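PDB 5C74: protein arginine N-methyltransferase SFM1 from Saccharomyces cerevisiae, which transfers one methyl group from S-adenosyl-L-methionine to an arginine of ribosomal protein S3. Local coordinates for residues 137-142 and 178-183. Numbering follows the deposited sequence.
Sequences QMTTDT and MPFRYV
Thr139 and Phe180 meet where the N-cap of helix 140-151, in this SPOUT-clan methyltransferase, packs against the lead-in to strand 181-183 of the small antiparallel sheet. The evidence for tight packing is a CH-pi contact: Thr139 CG2 stands 4.1 Å from the centroid of the Phe180 ring and 16° off its normal, displaced toward the rim. With OG1 between the backbone N and the carbonyl carbon (chi1 65°) and CG2 anti to that carbon, the Thr139 methyl also reaches Tyr182 OH, and OG1 donates to Asp141 OD1 (2.7 Å) from above the carboxylate plane. One direct hydrogen bond joins the backbones: Arg181 N to Gln137 O, 3.0 Å and nearly straight at 166°. The same oxygen lies at the edge of the Phe180 ring, so Phe180 is bordered by a methyl over one face and a carbonyl at its rim; Glu206 of the second subunit also packs on Phe180. An alanine in place of Phe180 would probably leave Thr139 CG2 without its aromatic face and open a gap beside the Gln137 side chain.

Gln137 marks the looser, exposed side. Its side chain lies beside that of Phe180, pointing the same way, the amide tilted against the ring, with OE1 3.8 Å from Phe180 CE1, and two waters link Gln137 O and OE1 to Pro179 O. Nearby, Met138 CE touches the aliphatic part of Arg181, whose NE turns to a salt bridge with Asp164.

Further along, water also fills in between helix and strand. One molecule, over the centre of the Tyr182 ring, accepts from Thr139 N, donates to Arg181 O and bonds to Thr142 OG1; a second accepts from Val183 N and is hydrogen-bonded to Thr142 OG1 at 2.7 Å.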
loop_
_atom_site.group_PDB
_atom_site.type_symbol
_atom_site.label_atom_id
_atom_site.label_comp_id
_atom_site.label_asym_id
_atom_site.label_seq_id
_atom_site.Cartn_x
_atom_site.Cartn_y
_atom_site.Cartn_z
ATOM N N GLN A 137 -20.363 -5.293 -3.207
ATOM C CA GLN A 137 -19.174 -4.625 -2.683
ATOM C C GLN A 137 -18.901 -3.296 -3.379
ATOM O O GLN A 137 -19.058 -3.169 -4.606
ATOM C CB GLN A 137 -17.946 -5.537 -2.820
ATOM C CG GLN A 137 -16.745 -5.025 -2.024
ATOM C CD GLN A 137 -15.715 -6.103 -1.752
ATOM O OE1 GLN A 137 -15.254 -6.787 -2.669
ATOM N NE2 GLN A 137 -15.348 -6.263 -0.482
ATOM N N MET A 138 -18.494 -2.319 -2.575
ATOM C CA MET A 138 -18.099 -0.993 -3.026
ATOM C C MET A 138 -16.674 -0.699 -2.591
ATOM O O MET A 138 -16.231 -1.211 -1.555
ATOM C CB MET A 138 -19.017 0.085 -2.426
ATOM C CG MET A 138 -20.522 -0.076 -2.733
ATOM S SD MET A 138 -21.517 1.124 -1.746
ATOM C CE MET A 138 -22.967 1.168 -2.814
ATOM N N THR A 139 -15.977 0.155 -3.338
ATOM C CA THR A 139 -14.742 0.732 -2.828
ATOM C C THR A 139 -15.079 1.596 -1.617
ATOM O O THR A 139 -16.221 2.042 -1.427
ATOM C CB THR A 139 -13.984 1.591 -3.878
ATOM O OG1 THR A 139 -14.767 2.746 -4.225
ATOM C CG2 THR A 139 -13.676 0.766 -5.157
ATOM N N THR A 140 -14.078 1.839 -0.786
ATOM C CA THR A 140 -14.340 2.583 0.427
ATOM C C THR A 140 -14.834 3.999 0.136
ATOM O O THR A 140 -15.765 4.483 0.786
ATOM C CB THR A 140 -13.099 2.638 1.294
ATOM O OG1 THR A 140 -12.640 1.302 1.491
ATOM C CG2 THR A 140 -13.447 3.261 2.645
ATOM N N ASP A 141 -14.233 4.669 -0.842
ATOM C CA ASP A 141 -14.686 6.026 -1.163
ATOM C C ASP A 141 -16.113 6.036 -1.712
ATOM O O ASP A 141 -16.871 6.970 -1.449
ATOM C CB ASP A 141 -13.746 6.700 -2.151
ATOM C CG ASP A 141 -13.694 5.986 -3.470
ATOM O OD1 ASP A 141 -13.222 4.831 -3.485
ATOM O OD2 ASP A 141 -14.111 6.583 -4.485
ATOM N N THR A 142 -16.485 4.999 -2.455
ATOM C CA THR A 142 -17.863 4.881 -2.956
ATOM C C THR A 142 -18.845 4.649 -1.792
ATOM O O THR A 142 -19.943 5.236 -1.752
ATOM C CB THR A 142 -18.010 3.732 -3.971
ATOM O OG1 THR A 142 -17.263 4.037 -5.156
ATOM C CG2 THR A 142 -19.480 3.568 -4.349
ATOM N N MET A 178 -13.678 -3.153 -13.208
ATOM C CA MET A 178 -13.589 -2.930 -11.758
ATOM C C MET A 178 -14.819 -3.545 -11.109
ATOM O O MET A 178 -15.936 -3.065 -11.311
ATOM C CB MET A 178 -13.491 -1.432 -11.412
ATOM C CG MET A 178 -12.249 -0.743 -11.992
ATOM S SD MET A 178 -10.623 -1.483 -11.577
ATOM C CE MET A 178 -10.617 -1.314 -9.804
ATOM N N PRO A 179 -14.620 -4.626 -10.340
ATOM C CA PRO A 179 -15.720 -5.458 -9.852
ATOM C C PRO A 179 -16.397 -4.886 -8.625
ATOM O O PRO A 179 -16.451 -5.556 -7.597
ATOM C CB PRO A 179 -15.019 -6.781 -9.512
ATOM C CG PRO A 179 -13.641 -6.349 -9.103
ATOM C CD PRO A 179 -13.300 -5.229 -10.047
ATOM N N PHE A 180 -16.907 -3.664 -8.751
ATOM C CA PHE A 180 -17.541 -2.959 -7.652
ATOM C C PHE A 180 -18.754 -2.233 -8.162
ATOM O O PHE A 180 -18.905 -2.022 -9.365
ATOM C CB PHE A 180 -16.580 -1.952 -7.011
ATOM C CG PHE A 180 -15.331 -2.580 -6.501
ATOM C CD1 PHE A 180 -15.308 -3.167 -5.243
ATOM C CD2 PHE A 180 -14.187 -2.602 -7.276
ATOM C CE1 PHE A 180 -14.145 -3.776 -4.767
ATOM C CE2 PHE A 180 -13.034 -3.209 -6.809
ATOM C CZ PHE A 180 -13.016 -3.795 -5.554
ATOM N N ARG A 181 -19.605 -1.836 -7.228
ATOM C CA ARG A 181 -20.718 -0.976 -7.538
ATOM C C ARG A 181 -20.251 0.454 -7.306
ATOM O O ARG A 181 -19.709 0.751 -6.238
ATOM C CB ARG A 181 -21.914 -1.324 -6.647
ATOM C CG ARG A 181 -23.029 -0.289 -6.659
ATOM C CD ARG A 181 -24.247 -0.829 -5.896
ATOM N NE ARG A 181 -24.937 -1.857 -6.669
ATOM C CZ ARG A 181 -25.839 -2.707 -6.177
ATOM N NH1 ARG A 181 -26.159 -2.693 -4.883
ATOM N NH2 ARG A 181 -26.409 -3.590 -6.993
ATOM N N TYR A 182 -20.440 1.323 -8.303
ATOM C CA TYR A 182 -20.026 2.726 -8.193
ATOM C C TYR A 182 -21.215 3.676 -8.301
ATOM O O TYR A 182 -22.204 3.365 -8.961
ATOM C CB TYR A 182 -19.017 3.094 -9.284
ATOM C CG TYR A 182 -17.665 2.429 -9.171
ATOM C CD1 TYR A 182 -17.456 1.156 -9.687
ATOM C CD2 TYR A 182 -16.590 3.080 -8.569
ATOM C CE1 TYR A 182 -16.206 0.537 -9.604
ATOM C CE2 TYR A 182 -15.332 2.470 -8.485
ATOM C CZ TYR A 182 -15.155 1.200 -9.004
ATOM O OH TYR A 182 -13.918 0.586 -8.927
ATOM N N VAL A 183 -21.101 4.847 -7.685
ATOM C CA VAL A 183 -22.112 5.895 -7.848
ATOM C C VAL A 183 -21.876 6.584 -9.186
ATOM O O VAL A 183 -20.729 6.846 -9.548
ATOM C CB VAL A 183 -22.040 6.943 -6.700
ATOM C CG1 VAL A 183 -23.014 8.100 -6.951
ATOM C CG2 VAL A 183 -22.322 6.271 -5.354
HETATM O O HOH W 1 -19.297 -5.521 -6.615
HETATM O O HOH W 2 -14.968 -6.893 -5.535
HETATM O O HOH W 3 -17.015 1.197 -5.790
HETATM O O HOH W 4 -18.463 5.782 -6.824
#